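Local coordinates for (R)-specific secondary-alkylsulfatase (Pseudomonas sp., PDB 4AXH), which hydrolyses (R)-configured secondary alkyl sulfates with strict inversion, giving (S)-alcohols and sulfate, as a zinc-dependent homodimeric enzyme of the metallo-beta-lactamase superfamily, at residues 197-211 against 263-277. Sequence-based numbering, arbitrary orientation. Where two conformers were deposited one is given.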
loop_
_atom_site.group_PDB
_atom_site.type_symbol
_atom_site.label_atom_id
_atom_site.label_comp_id
_atom_site.label_asym_id
_atom_site.label_seq_id
_atom_site.Cartn_x
_atom_site.Cartn_y
_atom_site.Cartn_z
ATOM N N VAL A 197 -3.748 33.181 -17.538
ATOM C CA VAL A 197 -3.854 31.764 -17.844
ATOM C C VAL A 197 -5.217 31.539 -18.485
ATOM O O VAL A 197 -5.278 31.116 -19.635
ATOM C CB VAL A 197 -3.586 30.874 -16.595
ATOM C CG1 VAL A 197 -3.924 29.406 -16.841
ATOM C CG2 VAL A 197 -2.149 31.017 -16.138
ATOM N N LYS A 198 -6.299 31.917 -17.778
ATOM C CA LYS A 198 -7.676 31.776 -18.249
ATOM C C LYS A 198 -7.900 32.424 -19.640
ATOM O O LYS A 198 -8.612 31.860 -20.470
ATOM C CB LYS A 198 -8.662 32.273 -17.184
ATOM C CG LYS A 198 -8.574 31.493 -15.863
ATOM C CD LYS A 198 -9.856 31.642 -15.044
ATOM C CE LYS A 198 -9.848 30.938 -13.702
ATOM N NZ LYS A 198 -9.811 31.919 -12.569
ATOM N N ALA A 199 -7.221 33.536 -19.911
ATOM C CA ALA A 199 -7.270 34.271 -21.173
ATOM C C ALA A 199 -6.452 33.573 -22.289
ATOM O O ALA A 199 -6.661 33.864 -23.479
ATOM C CB ALA A 199 -6.748 35.696 -20.968
ATOM N N GLY A 200 -5.520 32.698 -21.907
ATOM C CA GLY A 200 -4.674 31.990 -22.856
ATOM C C GLY A 200 -3.432 32.766 -23.253
ATOM O O GLY A 200 -2.733 32.364 -24.190
ATOM N N LYS A 201 -3.141 33.884 -22.557
ATOM C CA LYS A 201 -1.943 34.703 -22.822
ATOM C C LYS A 201 -0.684 33.925 -22.392
ATOM O O LYS A 201 0.373 34.036 -23.030
ATOM C CB LYS A 201 -2.000 36.079 -22.106
ATOM C CG LYS A 201 -3.343 36.824 -22.216
ATOM C CD LYS A 201 -3.645 37.380 -23.625
ATOM C CE LYS A 201 -5.124 37.620 -23.874
ATOM N NZ LYS A 201 -5.840 36.385 -24.300
ATOM N N VAL A 202 -0.826 33.123 -21.301
ATOM C CA VAL A 202 0.189 32.259 -20.710
ATOM C C VAL A 202 -0.301 30.810 -20.827
ATOM O O VAL A 202 -1.411 30.492 -20.385
ATOM C CB VAL A 202 0.506 32.663 -19.253
ATOM C CG1 VAL A 202 1.578 31.766 -18.640
ATOM C CG2 VAL A 202 0.920 34.132 -19.171
ATOM N N LYS A 203 0.515 29.945 -21.461
ATOM C CA LYS A 203 0.177 28.536 -21.651
ATOM C C LYS A 203 0.755 27.736 -20.488
ATOM O O LYS A 203 1.961 27.736 -20.283
ATOM C CB LYS A 203 0.661 28.020 -23.033
ATOM C CG LYS A 203 -0.041 28.642 -24.259
ATOM C CD LYS A 203 -1.387 27.960 -24.567
ATOM C CE LYS A 203 -2.524 28.915 -24.921
ATOM N NZ LYS A 203 -3.868 28.242 -24.917
ATOM N N VAL A 204 -0.106 27.118 -19.690
ATOM C CA VAL A 204 0.297 26.351 -18.517
ATOM C C VAL A 204 0.021 24.835 -18.711
ATOM O O VAL A 204 -1.126 24.389 -18.648
ATOM C CB VAL A 204 -0.277 26.952 -17.205
ATOM C CG1 VAL A 204 0.058 26.086 -16.005
ATOM C CG2 VAL A 204 0.264 28.342 -16.980
ATOM N N PHE A 205 1.089 24.061 -18.958
ATOM C CA PHE A 205 1.026 22.612 -19.214
ATOM C C PHE A 205 1.175 21.805 -17.945
ATOM O O PHE A 205 1.927 22.198 -17.052
ATOM C CB PHE A 205 2.102 22.182 -20.218
ATOM C CG PHE A 205 2.164 23.002 -21.485
ATOM C CD1 PHE A 205 2.901 24.175 -21.536
ATOM C CD2 PHE A 205 1.506 22.585 -22.632
ATOM C CE1 PHE A 205 2.960 24.934 -22.707
ATOM C CE2 PHE A 205 1.558 23.343 -23.801
ATOM C CZ PHE A 205 2.293 24.509 -23.835
ATOM N N ALA A 206 0.467 20.654 -17.878
ATOM C CA ALA A 206 0.473 19.740 -16.739
ATOM C C ALA A 206 0.057 18.331 -17.142
ATOM O O ALA A 206 -0.771 18.192 -18.031
ATOM C CB ALA A 206 -0.436 20.257 -15.616
ATOM N N PRO A 207 0.599 17.262 -16.484
ATOM C CA PRO A 207 0.197 15.892 -16.857
ATOM C C PRO A 207 -1.237 15.576 -16.454
ATOM O O PRO A 207 -1.789 16.246 -15.584
ATOM C CB PRO A 207 1.197 15.017 -16.109
ATOM C CG PRO A 207 1.656 15.836 -14.980
ATOM C CD PRO A 207 1.639 17.249 -15.431
ATOM N N SER A 208 -1.843 14.566 -17.106
ATOM C CA SER A 208 -3.195 14.081 -16.871
ATOM C C SER A 208 -3.475 13.892 -15.380
ATOM O O SER A 208 -2.648 13.290 -14.662
ATOM C CB SER A 208 -3.375 12.745 -17.594
ATOM O OG SER A 208 -4.598 12.090 -17.288
ATOM N N GLY A 209 -4.631 14.404 -14.935
ATOM C CA GLY A 209 -5.107 14.255 -13.558
ATOM C C GLY A 209 -4.499 15.144 -12.492
ATOM O O GLY A 209 -4.687 14.880 -11.294
ATOM N N PHE A 210 -3.795 16.215 -12.925
ATOM C CA PHE A 210 -3.099 17.165 -12.067
ATOM C C PHE A 210 -3.952 17.753 -10.953
ATOM O O PHE A 210 -3.613 17.575 -9.770
ATOM C CB PHE A 210 -2.415 18.262 -12.892
ATOM C CG PHE A 210 -1.655 19.281 -12.070
ATOM C CD1 PHE A 210 -2.286 20.424 -11.586
ATOM C CD2 PHE A 210 -0.299 19.124 -11.819
ATOM C CE1 PHE A 210 -1.576 21.379 -10.848
ATOM C CE2 PHE A 210 0.409 20.091 -11.095
ATOM C CZ PHE A 210 -0.238 21.208 -10.617
ATOM N N MET A 211 -5.039 18.475 -11.325
ATOM C CA MET A 211 -5.934 19.134 -10.369
ATOM C C MET A 211 -6.477 18.199 -9.290
ATOM O O MET A 211 -6.304 18.492 -8.105
ATOM C CB MET A 211 -7.026 19.928 -11.075
ATOM C CG MET A 211 -6.542 21.300 -11.607
ATOM S SD MET A 211 -5.791 22.505 -10.428
ATOM C CE MET A 211 -7.024 22.491 -9.076
ATOM N N ALA A 263 -4.451 26.917 -11.675
ATOM C CA ALA A 263 -4.972 25.898 -12.574
ATOM C C ALA A 263 -4.302 25.876 -13.944
ATOM O O ALA A 263 -4.094 26.938 -14.539
ATOM C CB ALA A 263 -6.464 26.065 -12.731
ATOM N N PRO A 264 -3.931 24.678 -14.454
ATOM C CA PRO A 264 -3.333 24.598 -15.795
ATOM C C PRO A 264 -4.311 24.921 -16.938
ATOM O O PRO A 264 -5.531 24.859 -16.798
ATOM C CB PRO A 264 -2.846 23.153 -15.884
ATOM C CG PRO A 264 -2.977 22.600 -14.498
ATOM C CD PRO A 264 -4.079 23.331 -13.868
ATOM N N ASN A 265 -3.731 25.286 -18.069
ATOM C CA ASN A 265 -4.352 25.677 -19.323
ATOM C C ASN A 265 -4.522 24.404 -20.169
ATOM O O ASN A 265 -5.642 24.007 -20.473
ATOM C CB ASN A 265 -3.353 26.587 -20.030
ATOM C CG ASN A 265 -3.917 27.755 -20.723
ATOM O OD1 ASN A 265 -3.829 28.869 -20.224
ATOM N ND2 ASN A 265 -4.396 27.548 -21.947
ATOM N N VAL A 266 -3.391 23.772 -20.546
ATOM C CA VAL A 266 -3.312 22.589 -21.402
ATOM C C VAL A 266 -2.807 21.324 -20.692
ATOM O O VAL A 266 -1.689 21.298 -20.154
ATOM C CB VAL A 266 -2.660 22.894 -22.794
ATOM C CG1 VAL A 266 -1.748 24.123 -22.770
ATOM C CG2 VAL A 266 -1.970 21.684 -23.415
ATOM N N LEU A 267 -3.641 20.276 -20.716
ATOM C CA LEU A 267 -3.389 18.971 -20.104
ATOM C C LEU A 267 -2.812 17.937 -21.061
ATOM O O LEU A 267 -3.374 17.721 -22.131
ATOM C CB LEU A 267 -4.697 18.433 -19.511
ATOM C CG LEU A 267 -4.955 18.789 -18.049
ATOM C CD1 LEU A 267 -6.413 18.936 -17.780
ATOM C CD2 LEU A 267 -4.365 17.735 -17.125
ATOM N N ILE A 268 -1.712 17.275 -20.659
ATOM C CA ILE A 268 -1.053 16.226 -21.431
ATOM C C ILE A 268 -1.772 14.912 -21.124
ATOM O O ILE A 268 -1.772 14.439 -19.972
ATOM C CB ILE A 268 0.477 16.186 -21.171
ATOM C CG1 ILE A 268 1.120 17.604 -21.125
ATOM C CG2 ILE A 268 1.209 15.237 -22.137
ATOM C CD1 ILE A 268 0.845 18.569 -22.328
ATOM N N GLU A 269 -2.434 14.348 -22.144
ATOM C CA GLU A 269 -3.263 13.156 -21.969
ATOM C C GLU A 269 -2.777 11.894 -22.651
ATOM O O GLU A 269 -3.126 10.787 -22.207
ATOM C CB GLU A 269 -4.748 13.465 -22.280
ATOM C CG GLU A 269 -5.385 14.507 -21.346
ATOM C CD GLU A 269 -5.774 14.060 -19.944
ATOM O OE1 GLU A 269 -5.903 12.836 -19.718
ATOM O OE2 GLU A 269 -5.982 14.940 -19.077
ATOM N N LYS A 270 -1.973 12.056 -23.715
ATOM C CA LYS A 270 -1.376 10.949 -24.498
ATOM C C LYS A 270 -0.020 10.508 -23.876
ATOM O O LYS A 270 0.688 11.361 -23.331
ATOM C CB LYS A 270 -1.139 11.383 -25.972
ATOM C CG LYS A 270 -2.396 11.811 -26.741
ATOM C CD LYS A 270 -2.022 12.493 -28.057
ATOM C CE LYS A 270 -3.207 13.086 -28.783
ATOM N NZ LYS A 270 -3.572 12.299 -29.999
ATOM N N PRO A 271 0.409 9.222 -24.014
ATOM C CA PRO A 271 1.704 8.800 -23.433
ATOM C C PRO A 271 2.922 9.636 -23.811
ATOM O O PRO A 271 3.897 9.673 -23.058
ATOM C CB PRO A 271 1.845 7.364 -23.915
ATOM C CG PRO A 271 0.453 6.894 -24.071
ATOM C CD PRO A 271 -0.282 8.073 -24.641
ATOM N N TYR A 272 2.864 10.277 -24.985
ATOM C CA TYR A 272 3.869 11.179 -25.551
ATOM C C TYR A 272 3.133 12.287 -26.318
ATOM O O TYR A 272 2.211 11.998 -27.065
ATOM C CB TYR A 272 4.862 10.445 -26.475
ATOM C CG TYR A 272 5.627 9.313 -25.810
ATOM C CD1 TYR A 272 6.857 9.539 -25.192
ATOM C CD2 TYR A 272 5.142 8.003 -25.844
ATOM C CE1 TYR A 272 7.587 8.489 -24.635
ATOM C CE2 TYR A 272 5.839 6.956 -25.253
ATOM C CZ TYR A 272 7.063 7.198 -24.653
ATOM O OH TYR A 272 7.725 6.128 -24.094
ATOM N N GLU A 273 3.496 13.549 -26.083
ATOM C CA GLU A 273 2.851 14.692 -26.722
ATOM C C GLU A 273 3.843 15.736 -27.079
ATOM O O GLU A 273 4.575 16.211 -26.212
ATOM C CB GLU A 273 1.756 15.315 -25.829
ATOM C CG GLU A 273 0.402 14.651 -25.965
ATOM C CD GLU A 273 -0.759 15.379 -25.318
ATOM O OE1 GLU A 273 -0.821 16.621 -25.446
ATOM O OE2 GLU A 273 -1.647 14.699 -24.751
ATOM N N ARG A 274 3.867 16.108 -28.357
ATOM C CA ARG A 274 4.768 17.142 -28.859
ATOM C C ARG A 274 4.012 18.461 -28.896
ATOM O O ARG A 274 2.856 18.484 -29.337
ATOM C CB ARG A 274 5.278 16.781 -30.262
ATOM C CG ARG A 274 6.303 15.657 -30.290
ATOM C CD ARG A 274 7.118 15.712 -31.563
ATOM N NE ARG A 274 7.815 16.993 -31.683
ATOM C CZ ARG A 274 9.073 17.211 -31.314
ATOM N NH1 ARG A 274 9.816 16.220 -30.832
ATOM N NH2 ARG A 274 9.607 18.414 -31.449
ATOM N N HIS A 275 4.630 19.543 -28.404
ATOM C CA HIS A 275 4.044 20.896 -28.384
ATOM C C HIS A 275 5.100 21.946 -28.617
ATOM O O HIS A 275 6.228 21.832 -28.126
ATOM C CB HIS A 275 3.345 21.220 -27.069
ATOM C CG HIS A 275 2.105 20.444 -26.852
ATOM N ND1 HIS A 275 0.897 20.909 -27.290
ATOM C CD2 HIS A 275 1.927 19.261 -26.219
ATOM C CE1 HIS A 275 0.014 19.989 -26.934
ATOM N NE2 HIS A 275 0.591 18.982 -26.275
ATOM N N THR A 276 4.718 22.991 -29.334
ATOM C CA THR A 276 5.606 24.095 -29.628
ATOM C C THR A 276 4.987 25.388 -29.121
ATOM O O THR A 276 3.775 25.590 -29.273
ATOM C CB THR A 276 6.178 24.002 -31.078
ATOM O OG1 THR A 276 7.031 25.123 -31.373
ATOM C CG2 THR A 276 5.094 23.839 -32.133
ATOM N N VAL A 277 5.790 26.197 -28.397
ATOM C CA VAL A 277 5.359 27.463 -27.774
ATOM C C VAL A 277 6.528 28.440 -27.752
ATOM O O VAL A 277 7.585 28.111 -27.215
ATOM C CB VAL A 277 4.661 27.259 -26.375
ATOM C CG1 VAL A 277 5.592 26.632 -25.341
ATOM C CG2 VAL A 277 4.042 28.559 -25.850
HETATM O O HOH W 1 -7.025 14.874 -16.228
#
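Phe-205 and Val-266 sit side by side on one face of a parallel beta ladder, the valine methyl CG1 lying 3.5 Å from ring atom CE2. CG of Phe-205 is anti to the carbonyl carbon (chi1 -50°), which sends the ring toward strand 272-277. There CE2 lies over a face of the His-275 ring, CE1 meets Val-277 CG1 and CD2 meets Ile-268 CD1; Phe-284 adds a further ring. A broad, flat side chain suits this place because it packs between the two sheets of the metallo-beta-lactamase fold.

Strand 266-268 ends the first sheet beside strand 203-207, whose Pro-207 lies about 5 Å from the zinc ligand His-179, side chain to side chain. Ile-268 N donates a nearly straight hydrogen bond (171°) to Ala-206 O, while Val-204 O accepts from both Asn-265 N and Val-266 N. On the other face the small Ala-206 lets the rigid Pro-264 ring come close, CB to CG 3.6 Å, and Phe-210 CD1 and Met-211 CG pack on the same proline.

The looser side begins at Ser-208 and the exposed Glu-269. The short Ser-208 hydroxyl OG donates to Glu-269 OE1 (2.9 Å) from above the carboxylate plane, and a water accepts from Gly-209 N and donates to Glu-269 OE2; glycine suits the positive phi (78°) here. At the turn, Glu-273 OE2 takes the N-H groups of Glu-269 and Lys-270, while His-275 NE2 donates to Glu-273 OE1 (2.9 Å), which lies in the imidazole plane.

Apolar packing thus joins the two sheets, whereas carboxylates order the more open side, Glu-273 limiting rotation of the imidazole beside Phe-205.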